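Local coordinates for carbohydrate deacetylase Agd3 (Neosartorya fumigata, PDB 6NWZ), which probably removes acetyl groups from the N-acetylated sugars of the exopolysaccharide galactosaminogalactan and is required for biofilm formation by this mould, at residues A[623-628]-A[673-678]; A[23-28]-A[614-619]; A[378-383]-A[420-425]; A[249-254]-A[589-594]. One frame throughout, in Å; residues are numbered along the deposited sequence.

Interactions 1 and 2 lie side by side, their centres about 10 Å apart, and share a run of antiparallel strand pairings: strand 613-618, paired with the N-terminal strand in interaction 2, is bonded on its other side to strand 622-629 of interaction 1. Interactions 3 and 4 belong to the deacetylase region, about 14 Å apart between centres, and touch where W424 meets T593. Interaction 4 is buried and relies mainly on asparagine, threonine and glutamine side chains. Interaction 3 is a surface contact in which an arginine-aspartate pair of one segment presents its carboxylate to a backbone N-H of the other, beside a bridging water. Interactions 1 and 2, both partly buried, depend chiefly on backbone hydrogen bonds.

Interaction 1. Residues A[623-628]-A[673-678]; sequences ITAVTV and PVTFTL
I623 approaches the facing strand with its branch methyl, CG2 lying 4.1 Å from L678 CD2, while L684, the zinc-binding chain terminus, packs on the same isoleucine. At T624 the carbonyl O accepts L678 N at 2.9 Å. A625 then stands across from T677 in a non-hydrogen-bonded pair with CA atoms 4.4 Å apart. V626 and F676 are bonded in both directions, V626 N to F676 O at 3.0 Å and F676 N to V626 O at 2.9 Å. The pairing is that of neighbouring antiparallel strands (162° between axes) in the C-terminal domain, and the face bearing V626, V628, V674 and F676 packs against strands 639-643 and 663-667. On that face V626 CG2, set between its own backbone N and carbonyl carbon, meets F676 CB at 4.0 Å. T627 points to the other face, where its OG1 lies beside the backbone N (chi1 -62°); T675 adopts the same rotamer (chi1 -68°), and the two OG1 atoms share a 2.7 Å hydrogen bond that either could donate. V628 N bonds to V674 O, the return bond from V674 N being weak, and V628 CG2 sits at the edge of the F676 ring, 4.3 Å from CE1.

Interaction 2. Residues A[23-28]-A[614-619]; sequences VLSNIL and LSYAVA
V23 and L24, near the start of the modelled chain, form a short antiparallel strand pairing with Y616 and S615, so that strand 22-31, in the CBM87 region, is paired side by side with strand 613-618, which is followed in the chain by its other antiparallel neighbour, strand 622-629. The V23-Y616 pair is hydrogen-bonded in both directions: V23 N to Y616 O and Y616 N to V23 O are each 3.0 Å. A third backbone bond, S25 N to L614 O at 2.9 Å, follows.

On one face the aromatic ring of Y616 carries the contact. With chi1 at 60° its CG stands between the backbone N and the carbonyl carbon, which brings the ring alongside V23, the two side chains pointing the same way. V23 CB lies over the ring face in a CH-pi contact, 3.8 Å from the ring centroid and 30° off the normal, and V23 CG1 extends to the phenol end, near OH. S25 approaches the same ring from a different direction: its OG, placed beside its own backbone N (chi1 -66°), meets the edge in plane, 3.7 Å from Y616 CD2. The OG also lies against L614, 3.6 Å from CB. On the other face L24 CD2 covers S615 CB at 3.7 Å.

Y108 and Y112 of helix 99-112 pack on V23, while I623 and V626 of strand 622-629 pack on Y616. Farther along, strand 22-31 leaves this partner and runs parallel to strands 51-55 and 76-80, with I27 against Y51.

Interaction 3. Residues A[378-383]-A[420-425]; sequences ANRDAF and DQAKWF
R380 lies along A422, and D381 reaches the backbone of K423, where a type I beta turn from R380 to F383 closes helix 377-380 and leads into strand 384-387; that strand pairs in parallel with strand 424-426 in the sheet of the deacetylase domain. The aliphatic part of R380 does the apolar packing, CG lying 3.5 Å from A422 CB. A bend at chi3 (61°) then turns the guanidinium aside, toward D381, so that one of its faces looks onto the peptide between Q421 and A422. Its NH1 comes within 3.8 Å of Q421 CB, and the arginine and glutamine side chains run side by side with their flat ends 72° apart.

D381 fixes the rotation of this guanidinium. Within the turn a salt bridge joins R380 NE to D381 OD1 at 3.1 Å, with weak hydrogen-bond geometry, and R380 NH2 gives a straighter bond to OD2 at 3.3 Å; OD2 is met on its syn side, somewhat out of the carboxylate plane, and lies near the guanidinium plane. G418 O accepts from NH1, just past helix 400-417. D381 OD1 serves a second partner, K423 N at 3.2 Å, which arrives from above the carboxylate plane (42°).

Further along, K423 CE lies over the rim of one face of the W424 indole, near D381 O. The indole turns its edge to the turn, CZ3 lying 3.6 Å from A382 O, and stacks with F299. A water joins the two backbones, donating to F383 O at 3.0 Å and accepting from W424 N at 2.8 Å.

Interaction 4. Residues A[249-254]-A[589-594]; sequences NLNTQI and LVTITH
The backbones of 249-253 and 589-594 run 49° apart end to end, and the weak bond from L250 N to V590 O is the one main-chain hydrogen bond between them. Side chains supply the rest. N249 turns its amide to the same carbonyl: ND2 bonds V590 O at 2.7 Å, almost straight and in its own amide plane, though it stands above the plane of the carbonyl. T591 answers with OG1 donating to L250 O at 2.7 Å; the hydroxyl lies beside its own backbone N (chi1 -62°). N251 OD1 takes I592 N at 3.2 Å, and the I592 side chain crosses both asparagines, CD1 lying 3.8 Å from N249 OD1. At the far end Q253 NE2 donates to H594 ND1 at 3.2 Å, in the ring plane, the amide and ring only 5° from coplanar. R491 holds Q253 OE1, and E301 accepts from both Q253 NE2 and H594 N.

The carbonyls of V590 and L250 are thus met by an amide and a hydroxyl, and the I592 N-H by the N251 amide oxygen. The polar network probably fixes Q253, two residues before the zinc ligand D255, against the first turn of helix 594-607.

Interaction 1. Residues A[623-628]-A[673-678]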
loop_
_atom_site.group_PDB
_atom_site.type_symbol
_atom_site.label_atom_id
_atom_site.label_comp_id
_atom_site.label_asym_id
_atom_site.label_seq_id
_atom_site.Cartn_x
_atom_site.Cartn_y
_atom_site.Cartn_z
ATOM N N ILE A 623 16.700 25.894 10.926
ATOM C CA ILE A 623 17.196 24.977 9.904
ATOM C C ILE A 623 17.266 25.728 8.581
ATOM O O ILE A 623 16.266 26.288 8.123
ATOM C CB ILE A 623 16.299 23.737 9.789
ATOM C CG1 ILE A 623 16.356 22.920 11.078
ATOM C CG2 ILE A 623 16.715 22.883 8.602
ATOM C CD1 ILE A 623 15.461 21.711 11.061
ATOM N N THR A 624 18.449 25.736 7.961
ATOM C CA THR A 624 18.674 26.537 6.766
ATOM C C THR A 624 18.998 25.736 5.513
ATOM O O THR A 624 18.833 26.272 4.410
ATOM C CB THR A 624 19.813 27.543 7.002
ATOM O OG1 THR A 624 21.013 26.841 7.348
ATOM C CG2 THR A 624 19.449 28.496 8.125
ATOM N N ALA A 625 19.445 24.488 5.640
ATOM C CA ALA A 625 19.853 23.714 4.477
ATOM C C ALA A 625 19.862 22.234 4.829
ATOM O O ALA A 625 19.832 21.854 6.002
ATOM C CB ALA A 625 21.232 24.148 3.971
ATOM N N VAL A 626 19.904 21.402 3.784
ATOM C CA VAL A 626 20.000 19.954 3.917
ATOM C C VAL A 626 21.017 19.435 2.909
ATOM O O VAL A 626 21.291 20.067 1.887
ATOM C CB VAL A 626 18.643 19.244 3.712
ATOM C CG1 VAL A 626 17.688 19.590 4.835
ATOM C CG2 VAL A 626 18.044 19.624 2.370
ATOM N N THR A 627 21.574 18.261 3.208
ATOM C CA THR A 627 22.559 17.613 2.350
ATOM C C THR A 627 22.200 16.144 2.197
ATOM O O THR A 627 21.984 15.445 3.192
ATOM C CB THR A 627 23.979 17.752 2.917
ATOM O OG1 THR A 627 24.339 19.138 2.971
ATOM C CG2 THR A 627 24.983 17.006 2.048
ATOM N N VAL A 628 22.138 15.683 0.950
ATOM C CA VAL A 628 21.809 14.302 0.623
ATOM C C VAL A 628 23.104 13.533 0.422
ATOM O O VAL A 628 24.005 13.996 -0.288
ATOM C CB VAL A 628 20.934 14.221 -0.638
ATOM C CG1 VAL A 628 20.615 12.776 -0.961
ATOM C CG2 VAL A 628 19.668 15.032 -0.455
ATOM N N PRO A 673 27.975 14.869 -2.811
ATOM C CA PRO A 673 26.722 15.069 -2.076
ATOM C C PRO A 673 26.050 16.371 -2.486
ATOM O O PRO A 673 26.706 17.385 -2.729
ATOM C CB PRO A 673 27.179 15.113 -0.614
ATOM C CG PRO A 673 28.566 15.665 -0.689
ATOM C CD PRO A 673 29.159 15.157 -1.982
ATOM N N VAL A 674 24.725 16.332 -2.560
ATOM C CA VAL A 674 23.934 17.471 -3.009
ATOM C C VAL A 674 23.387 18.204 -1.795
ATOM O O VAL A 674 22.990 17.578 -0.804
ATOM C CB VAL A 674 22.798 17.016 -3.945
ATOM C CG1 VAL A 674 22.049 18.219 -4.506
ATOM C CG2 VAL A 674 23.357 16.148 -5.065
ATOM N N THR A 675 23.369 19.536 -1.869
ATOM C CA THR A 675 22.888 20.387 -0.789
ATOM C C THR A 675 21.837 21.357 -1.315
ATOM O O THR A 675 22.004 21.951 -2.385
ATOM C CB THR A 675 24.045 21.159 -0.137
ATOM O OG1 THR A 675 24.895 20.238 0.557
ATOM C CG2 THR A 675 23.526 22.196 0.845
ATOM N N PHE A 676 20.750 21.507 -0.559
ATOM C CA PHE A 676 19.656 22.407 -0.894
ATOM C C PHE A 676 19.510 23.461 0.195
ATOM O O PHE A 676 19.588 23.149 1.386
ATOM C CB PHE A 676 18.331 21.642 -1.052
ATOM C CG PHE A 676 18.345 20.621 -2.153
ATOM C CD1 PHE A 676 18.782 19.330 -1.912
ATOM C CD2 PHE A 676 17.921 20.954 -3.431
ATOM C CE1 PHE A 676 18.799 18.389 -2.925
ATOM C CE2 PHE A 676 17.934 20.018 -4.448
ATOM C CZ PHE A 676 18.374 18.734 -4.194
ATOM N N THR A 677 19.291 24.704 -0.219
ATOM C CA THR A 677 19.086 25.816 0.700
ATOM C C THR A 677 17.597 26.110 0.823
ATOM O O THR A 677 16.917 26.331 -0.184
ATOM C CB THR A 677 19.832 27.062 0.222
ATOM O OG1 THR A 677 21.239 26.870 0.400
ATOM C CG2 THR A 677 19.388 28.285 1.004
ATOM N N LEU A 678 17.095 26.110 2.055
ATOM C CA LEU A 678 15.690 26.418 2.291
ATOM C C LEU A 678 15.417 27.886 1.984
ATOM O O LEU A 678 16.113 28.774 2.484
ATOM C CB LEU A 678 15.313 26.103 3.737
ATOM C CG LEU A 678 14.715 24.730 4.045
ATOM C CD1 LEU A 678 15.526 23.611 3.412
ATOM C CD2 LEU A 678 14.630 24.543 5.547
#

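Interaction 2. Residues A[23-28]-A[614-619]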
loop_
_atom_site.group_PDB
_atom_site.type_symbol
_atom_site.label_atom_id
_atom_site.label_comp_id
_atom_site.label_asym_id
_atom_site.label_seq_id
_atom_site.Cartn_x
_atom_site.Cartn_y
_atom_site.Cartn_z
ATOM N N VAL A 23 22.868 18.302 12.238
ATOM C CA VAL A 23 22.191 17.140 12.802
ATOM C C VAL A 23 21.935 16.132 11.689
ATOM O O VAL A 23 21.485 16.500 10.599
ATOM C CB VAL A 23 20.863 17.534 13.486
ATOM C CG1 VAL A 23 20.195 16.316 14.102
ATOM C CG2 VAL A 23 21.095 18.612 14.532
ATOM N N LEU A 24 22.225 14.861 11.963
ATOM C CA LEU A 24 21.892 13.787 11.038
ATOM C C LEU A 24 20.419 13.414 11.171
ATOM O O LEU A 24 19.872 13.384 12.277
ATOM C CB LEU A 24 22.770 12.566 11.301
ATOM C CG LEU A 24 24.274 12.816 11.209
ATOM C CD1 LEU A 24 25.018 11.505 11.342
ATOM C CD2 LEU A 24 24.630 13.511 9.905
ATOM N N SER A 25 19.776 13.125 10.034
ATOM C CA SER A 25 18.339 12.867 9.982
ATOM C C SER A 25 17.969 11.433 10.328
ATOM O O SER A 25 16.898 10.966 9.918
ATOM C CB SER A 25 17.789 13.215 8.596
ATOM O OG SER A 25 17.885 14.604 8.339
ATOM N N ASN A 26 18.817 10.723 11.060
ATOM C CA ASN A 26 18.520 9.350 11.444
ATOM C C ASN A 26 17.607 9.339 12.665
ATOM O O ASN A 26 17.851 10.058 13.637
ATOM C CB ASN A 26 19.815 8.599 11.734
ATOM C CG ASN A 26 19.644 7.104 11.660
ATOM O OD1 ASN A 26 19.511 6.431 12.680
ATOM N ND2 ASN A 26 19.637 6.572 10.444
ATOM N N ILE A 27 16.556 8.525 12.614
ATOM C CA ILE A 27 15.583 8.444 13.700
ATOM C C ILE A 27 15.967 7.301 14.630
ATOM O O ILE A 27 16.119 6.154 14.194
ATOM C CB ILE A 27 14.160 8.258 13.153
ATOM C CG1 ILE A 27 13.762 9.461 12.299
ATOM C CG2 ILE A 27 13.173 8.087 14.290
ATOM C CD1 ILE A 27 13.750 10.766 13.065
ATOM N N LEU A 28 16.128 7.611 15.916
ATOM C CA LEU A 28 16.467 6.614 16.925
ATOM C C LEU A 28 15.186 6.043 17.526
ATOM O O LEU A 28 14.394 6.776 18.129
ATOM C CB LEU A 28 17.345 7.225 18.016
ATOM C CG LEU A 28 17.752 6.291 19.154
ATOM C CD1 LEU A 28 18.497 5.081 18.606
ATOM C CD2 LEU A 28 18.592 7.035 20.185
ATOM N N LEU A 614 20.168 11.771 5.077
ATOM C CA LEU A 614 20.013 13.214 5.035
ATOM C C LEU A 614 20.642 13.824 6.279
ATOM O O LEU A 614 20.736 13.182 7.329
ATOM C CB LEU A 614 18.532 13.615 4.945
ATOM C CG LEU A 614 18.193 15.087 4.694
ATOM C CD1 LEU A 614 18.653 15.528 3.314
ATOM C CD2 LEU A 614 16.702 15.327 4.860
ATOM N N SER A 615 21.091 15.066 6.143
ATOM C CA SER A 615 21.543 15.858 7.273
ATOM C C SER A 615 21.138 17.300 7.028
ATOM O O SER A 615 21.042 17.742 5.880
ATOM C CB SER A 615 23.059 15.757 7.476
ATOM O OG SER A 615 23.751 16.215 6.329
ATOM N N TYR A 616 20.885 18.031 8.108
ATOM C CA TYR A 616 20.479 19.423 7.996
ATOM C C TYR A 616 21.355 20.299 8.878
ATOM O O TYR A 616 21.716 19.916 9.994
ATOM C CB TYR A 616 18.995 19.609 8.354
ATOM C CG TYR A 616 18.602 19.187 9.752
ATOM C CD1 TYR A 616 18.639 20.090 10.807
ATOM C CD2 TYR A 616 18.166 17.893 10.012
ATOM C CE1 TYR A 616 18.270 19.713 12.088
ATOM C CE2 TYR A 616 17.794 17.507 11.290
ATOM C CZ TYR A 616 17.846 18.422 12.322
ATOM O OH TYR A 616 17.480 18.047 13.595
ATOM N N ALA A 617 21.700 21.475 8.358
ATOM C CA ALA A 617 22.507 22.439 9.086
ATOM C C ALA A 617 21.609 23.440 9.798
ATOM O O ALA A 617 20.588 23.876 9.255
ATOM C CB ALA A 617 23.460 23.172 8.142
ATOM N N VAL A 618 21.997 23.799 11.020
ATOM C CA VAL A 618 21.241 24.723 11.857
ATOM C C VAL A 618 22.087 25.966 12.087
ATOM O O VAL A 618 23.268 25.863 12.440
ATOM C CB VAL A 618 20.841 24.080 13.196
ATOM C CG1 VAL A 618 19.955 25.028 13.993
ATOM C CG2 VAL A 618 20.142 22.755 12.953
ATOM N N ALA A 619 21.481 27.134 11.889
ATOM C CA ALA A 619 22.158 28.419 12.050
ATOM C C ALA A 619 21.238 29.348 12.829
ATOM O O ALA A 619 20.214 29.799 12.302
ATOM C CB ALA A 619 22.529 29.023 10.696
#

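Interaction 3. Residues A[378-383]-A[420-425]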
loop_
_atom_site.group_PDB
_atom_site.type_symbol
_atom_site.label_atom_id
_atom_site.label_comp_id
_atom_site.label_asym_id
_atom_site.label_seq_id
_atom_site.Cartn_x
_atom_site.Cartn_y
_atom_site.Cartn_z
ATOM N N ALA A 378 -11.751 5.702 -27.590
ATOM C CA ALA A 378 -12.241 6.432 -26.425
ATOM C C ALA A 378 -12.436 5.514 -25.226
ATOM O O ALA A 378 -12.234 5.940 -24.083
ATOM C CB ALA A 378 -13.547 7.149 -26.765
ATOM N N ASN A 379 -12.814 4.254 -25.464
ATOM C CA ASN A 379 -12.958 3.287 -24.380
ATOM C C ASN A 379 -11.613 2.686 -23.987
ATOM O O ASN A 379 -11.292 2.585 -22.797
ATOM C CB ASN A 379 -13.928 2.179 -24.791
ATOM C CG ASN A 379 -15.293 2.708 -25.149
ATOM O OD1 ASN A 379 -15.769 3.677 -24.559
ATOM N ND2 ASN A 379 -15.936 2.075 -26.124
ATOM N N ARG A 380 -10.824 2.269 -24.978
ATOM C CA ARG A 380 -9.525 1.668 -24.696
ATOM C C ARG A 380 -8.649 2.601 -23.870
ATOM O O ARG A 380 -8.022 2.180 -22.891
ATOM C CB ARG A 380 -8.828 1.314 -26.005
ATOM C CG ARG A 380 -7.391 0.878 -25.841
ATOM C CD ARG A 380 -6.663 0.970 -27.165
ATOM N NE ARG A 380 -6.645 2.342 -27.660
ATOM C CZ ARG A 380 -6.242 2.692 -28.877
ATOM N NH1 ARG A 380 -5.826 1.769 -29.735
ATOM N NH2 ARG A 380 -6.260 3.968 -29.237
ATOM N N ASP A 381 -8.592 3.873 -24.254
ATOM C CA ASP A 381 -7.655 4.800 -23.635
ATOM C C ASP A 381 -8.124 5.308 -22.279
ATOM O O ASP A 381 -7.389 6.057 -21.626
ATOM C CB ASP A 381 -7.387 5.974 -24.578
ATOM C CG ASP A 381 -6.643 5.552 -25.836
ATOM O OD1 ASP A 381 -5.826 4.607 -25.763
ATOM O OD2 ASP A 381 -6.871 6.170 -26.899
ATOM N N ALA A 382 -9.311 4.919 -21.827
ATOM C CA ALA A 382 -9.757 5.283 -20.492
ATOM C C ALA A 382 -9.375 4.249 -19.437
ATOM O O ALA A 382 -9.539 4.517 -18.241
ATOM C CB ALA A 382 -11.273 5.494 -20.486
ATOM N N PHE A 383 -8.859 3.092 -19.846
ATOM C CA PHE A 383 -8.525 2.012 -18.931
ATOM C C PHE A 383 -7.066 1.604 -19.107
ATOM O O PHE A 383 -6.424 1.924 -20.111
ATOM C CB PHE A 383 -9.432 0.790 -19.160
ATOM C CG PHE A 383 -10.886 1.036 -18.848
ATOM C CD1 PHE A 383 -11.679 1.788 -19.702
ATOM C CD2 PHE A 383 -11.461 0.504 -17.707
ATOM C CE1 PHE A 383 -13.011 2.011 -19.419
ATOM C CE2 PHE A 383 -12.794 0.721 -17.418
ATOM C CZ PHE A 383 -13.570 1.474 -18.274
ATOM N N ASP A 420 -2.545 -2.881 -27.433
ATOM C CA ASP A 420 -1.200 -2.509 -27.005
ATOM C C ASP A 420 -0.844 -1.075 -27.358
ATOM O O ASP A 420 0.246 -0.623 -26.999
ATOM C CB ASP A 420 -0.158 -3.465 -27.595
ATOM C CG ASP A 420 -0.098 -3.419 -29.112
ATOM O OD1 ASP A 420 -0.900 -2.697 -29.741
ATOM O OD2 ASP A 420 0.768 -4.123 -29.676
ATOM N N GLN A 421 -1.725 -0.362 -28.051
ATOM C CA GLN A 421 -1.526 1.041 -28.375
ATOM C C GLN A 421 -2.162 1.971 -27.354
ATOM O O GLN A 421 -2.121 3.192 -27.540
ATOM C CB GLN A 421 -2.092 1.342 -29.767
ATOM C CG GLN A 421 -1.360 0.642 -30.905
ATOM C CD GLN A 421 0.096 1.059 -31.005
ATOM O OE1 GLN A 421 0.996 0.301 -30.640
ATOM N NE2 GLN A 421 0.335 2.269 -31.499
ATOM N N ALA A 422 -2.745 1.428 -26.289
ATOM C CA ALA A 422 -3.476 2.248 -25.339
ATOM C C ALA A 422 -2.531 3.187 -24.599
ATOM O O ALA A 422 -1.323 2.952 -24.497
ATOM C CB ALA A 422 -4.228 1.374 -24.336
ATOM N N LYS A 423 -3.107 4.277 -24.089
ATOM C CA LYS A 423 -2.335 5.210 -23.280
ATOM C C LYS A 423 -1.693 4.501 -22.095
ATOM O O LYS A 423 -0.514 4.722 -21.789
ATOM C CB LYS A 423 -3.234 6.356 -22.807
ATOM C CG LYS A 423 -2.576 7.264 -21.780
ATOM C CD LYS A 423 -3.468 8.437 -21.391
ATOM C CE LYS A 423 -4.816 7.967 -20.865
ATOM N NZ LYS A 423 -5.634 9.085 -20.314
ATOM N N TRP A 424 -2.447 3.628 -21.436
ATOM C CA TRP A 424 -1.999 2.894 -20.258
ATOM C C TRP A 424 -1.906 1.420 -20.632
ATOM O O TRP A 424 -2.922 0.719 -20.689
ATOM C CB TRP A 424 -2.956 3.125 -19.095
ATOM C CG TRP A 424 -2.953 4.538 -18.597
ATOM C CD1 TRP A 424 -1.861 5.326 -18.375
ATOM C CD2 TRP A 424 -4.097 5.337 -18.270
ATOM N NE1 TRP A 424 -2.253 6.562 -17.921
ATOM C CE2 TRP A 424 -3.621 6.594 -17.847
ATOM C CE3 TRP A 424 -5.475 5.111 -18.290
ATOM C CZ2 TRP A 424 -4.474 7.620 -17.447
ATOM C CZ3 TRP A 424 -6.322 6.132 -17.895
ATOM C CH2 TRP A 424 -5.818 7.370 -17.478
ATOM N N PHE A 425 -0.684 0.951 -20.881
ATOM C CA PHE A 425 -0.443 -0.420 -21.301
ATOM C C PHE A 425 0.850 -0.934 -20.682
ATOM O O PHE A 425 1.830 -0.193 -20.560
ATOM C CB PHE A 425 -0.368 -0.523 -22.828
ATOM C CG PHE A 425 -0.118 -1.913 -23.325
ATOM C CD1 PHE A 425 -1.117 -2.869 -23.272
ATOM C CD2 PHE A 425 1.115 -2.264 -23.843
ATOM C CE1 PHE A 425 -0.888 -4.152 -23.729
ATOM C CE2 PHE A 425 1.351 -3.544 -24.303
ATOM C CZ PHE A 425 0.349 -4.489 -24.246
HETATM O O HOH W 1 -5.154 3.913 -21.990
#

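Interaction 4. Residues A[249-254]-A[589-594]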
loop_
_atom_site.group_PDB
_atom_site.type_symbol
_atom_site.label_atom_id
_atom_site.label_comp_id
_atom_site.label_asym_id
_atom_site.label_seq_id
_atom_site.Cartn_x
_atom_site.Cartn_y
_atom_site.Cartn_z
ATOM N N ASN A 249 -0.886 4.647 -3.755
ATOM C CA ASN A 249 -1.343 4.182 -5.057
ATOM C C ASN A 249 -2.601 3.342 -4.888
ATOM O O ASN A 249 -2.695 2.522 -3.971
ATOM C CB ASN A 249 -0.267 3.360 -5.773
ATOM C CG ASN A 249 0.880 4.208 -6.294
ATOM O OD1 ASN A 249 2.048 3.924 -6.021
ATOM N ND2 ASN A 249 0.553 5.247 -7.058
ATOM N N LEU A 250 -3.565 3.547 -5.780
ATOM C CA LEU A 250 -4.798 2.764 -5.795
ATOM C C LEU A 250 -4.910 2.088 -7.161
ATOM O O LEU A 250 -5.486 2.645 -8.098
ATOM C CB LEU A 250 -6.006 3.634 -5.496
ATOM C CG LEU A 250 -7.334 2.885 -5.424
ATOM C CD1 LEU A 250 -7.289 1.817 -4.337
ATOM C CD2 LEU A 250 -8.484 3.860 -5.204
ATOM N N ASN A 251 -4.357 0.883 -7.266
ATOM C CA ASN A 251 -4.389 0.094 -8.490
ATOM C C ASN A 251 -5.381 -1.047 -8.315
ATOM O O ASN A 251 -5.208 -1.890 -7.429
ATOM C CB ASN A 251 -3.002 -0.451 -8.826
ATOM C CG ASN A 251 -1.967 0.644 -8.969
ATOM O OD1 ASN A 251 -2.306 1.819 -9.108
ATOM N ND2 ASN A 251 -0.695 0.262 -8.945
ATOM N N THR A 252 -6.411 -1.076 -9.162
ATOM C CA THR A 252 -7.464 -2.086 -9.091
ATOM C C THR A 252 -7.492 -2.851 -10.409
ATOM O O THR A 252 -7.930 -2.316 -11.435
ATOM C CB THR A 252 -8.819 -1.444 -8.794
ATOM O OG1 THR A 252 -9.176 -0.552 -9.856
ATOM C CG2 THR A 252 -8.753 -0.656 -7.500
ATOM N N GLN A 253 -7.037 -4.102 -10.381
ATOM C CA GLN A 253 -6.896 -4.913 -11.583
ATOM C C GLN A 253 -8.091 -5.838 -11.756
ATOM O O GLN A 253 -8.557 -6.454 -10.792
ATOM C CB GLN A 253 -5.611 -5.735 -11.529
ATOM C CG GLN A 253 -4.362 -4.898 -11.634
ATOM C CD GLN A 253 -3.115 -5.741 -11.592
ATOM O OE1 GLN A 253 -3.072 -6.771 -10.921
ATOM N NE2 GLN A 253 -2.092 -5.316 -12.320
ATOM N N ILE A 254 -8.577 -5.940 -12.993
ATOM C CA ILE A 254 -9.748 -6.745 -13.331
ATOM C C ILE A 254 -9.267 -7.916 -14.179
ATOM O O ILE A 254 -8.965 -7.751 -15.367
ATOM C CB ILE A 254 -10.814 -5.932 -14.072
ATOM C CG1 ILE A 254 -11.126 -4.636 -13.322
ATOM C CG2 ILE A 254 -12.071 -6.769 -14.259
ATOM C CD1 ILE A 254 -11.621 -4.848 -11.918
ATOM N N LEU A 589 -4.838 10.272 -4.493
ATOM C CA LEU A 589 -4.818 8.867 -4.879
ATOM C C LEU A 589 -4.376 8.805 -6.333
ATOM O O LEU A 589 -5.039 9.368 -7.210
ATOM C CB LEU A 589 -6.188 8.212 -4.705
ATOM C CG LEU A 589 -6.695 7.987 -3.280
ATOM C CD1 LEU A 589 -8.162 7.594 -3.290
ATOM C CD2 LEU A 589 -5.871 6.922 -2.586
ATOM N N VAL A 590 -3.255 8.137 -6.587
ATOM C CA VAL A 590 -2.670 8.090 -7.920
ATOM C C VAL A 590 -2.638 6.643 -8.387
ATOM O O VAL A 590 -2.036 5.786 -7.731
ATOM C CB VAL A 590 -1.264 8.703 -7.945
ATOM C CG1 VAL A 590 -0.711 8.637 -9.340
ATOM C CG2 VAL A 590 -1.316 10.141 -7.460
ATOM N N THR A 591 -3.296 6.373 -9.514
ATOM C CA THR A 591 -3.235 5.069 -10.159
ATOM C C THR A 591 -2.107 5.077 -11.184
ATOM O O THR A 591 -1.971 6.032 -11.957
ATOM C CB THR A 591 -4.564 4.723 -10.841
ATOM O OG1 THR A 591 -5.609 4.644 -9.866
ATOM C CG2 THR A 591 -4.469 3.391 -11.568
ATOM N N ILE A 592 -1.289 4.024 -11.172
ATOM C CA ILE A 592 -0.237 3.839 -12.161
ATOM C C ILE A 592 -0.394 2.456 -12.775
ATOM O O ILE A 592 -0.987 1.552 -12.183
ATOM C CB ILE A 592 1.175 4.016 -11.563
ATOM C CG1 ILE A 592 1.411 3.023 -10.426
ATOM C CG2 ILE A 592 1.352 5.422 -11.046
ATOM C CD1 ILE A 592 2.731 3.225 -9.716
ATOM N N THR A 593 0.141 2.302 -13.986
ATOM C CA THR A 593 0.027 1.032 -14.684
ATOM C C THR A 593 0.849 -0.042 -13.980
ATOM O O THR A 593 1.739 0.244 -13.174
ATOM C CB THR A 593 0.486 1.154 -16.138
ATOM O OG1 THR A 593 1.913 1.269 -16.185
ATOM C CG2 THR A 593 -0.147 2.367 -16.797
ATOM N N HIS A 594 0.527 -1.298 -14.293
ATOM C CA HIS A 594 1.279 -2.416 -13.738
ATOM C C HIS A 594 2.765 -2.264 -14.028
ATOM O O HIS A 594 3.607 -2.520 -13.161
ATOM C CB HIS A 594 0.737 -3.730 -14.304
ATOM C CG HIS A 594 1.509 -4.944 -13.887
ATOM N ND1 HIS A 594 1.012 -5.869 -12.995
ATOM C CD2 HIS A 594 2.729 -5.398 -14.261
ATOM C CE1 HIS A 594 1.899 -6.834 -12.827
ATOM N NE2 HIS A 594 2.950 -6.571 -13.584
#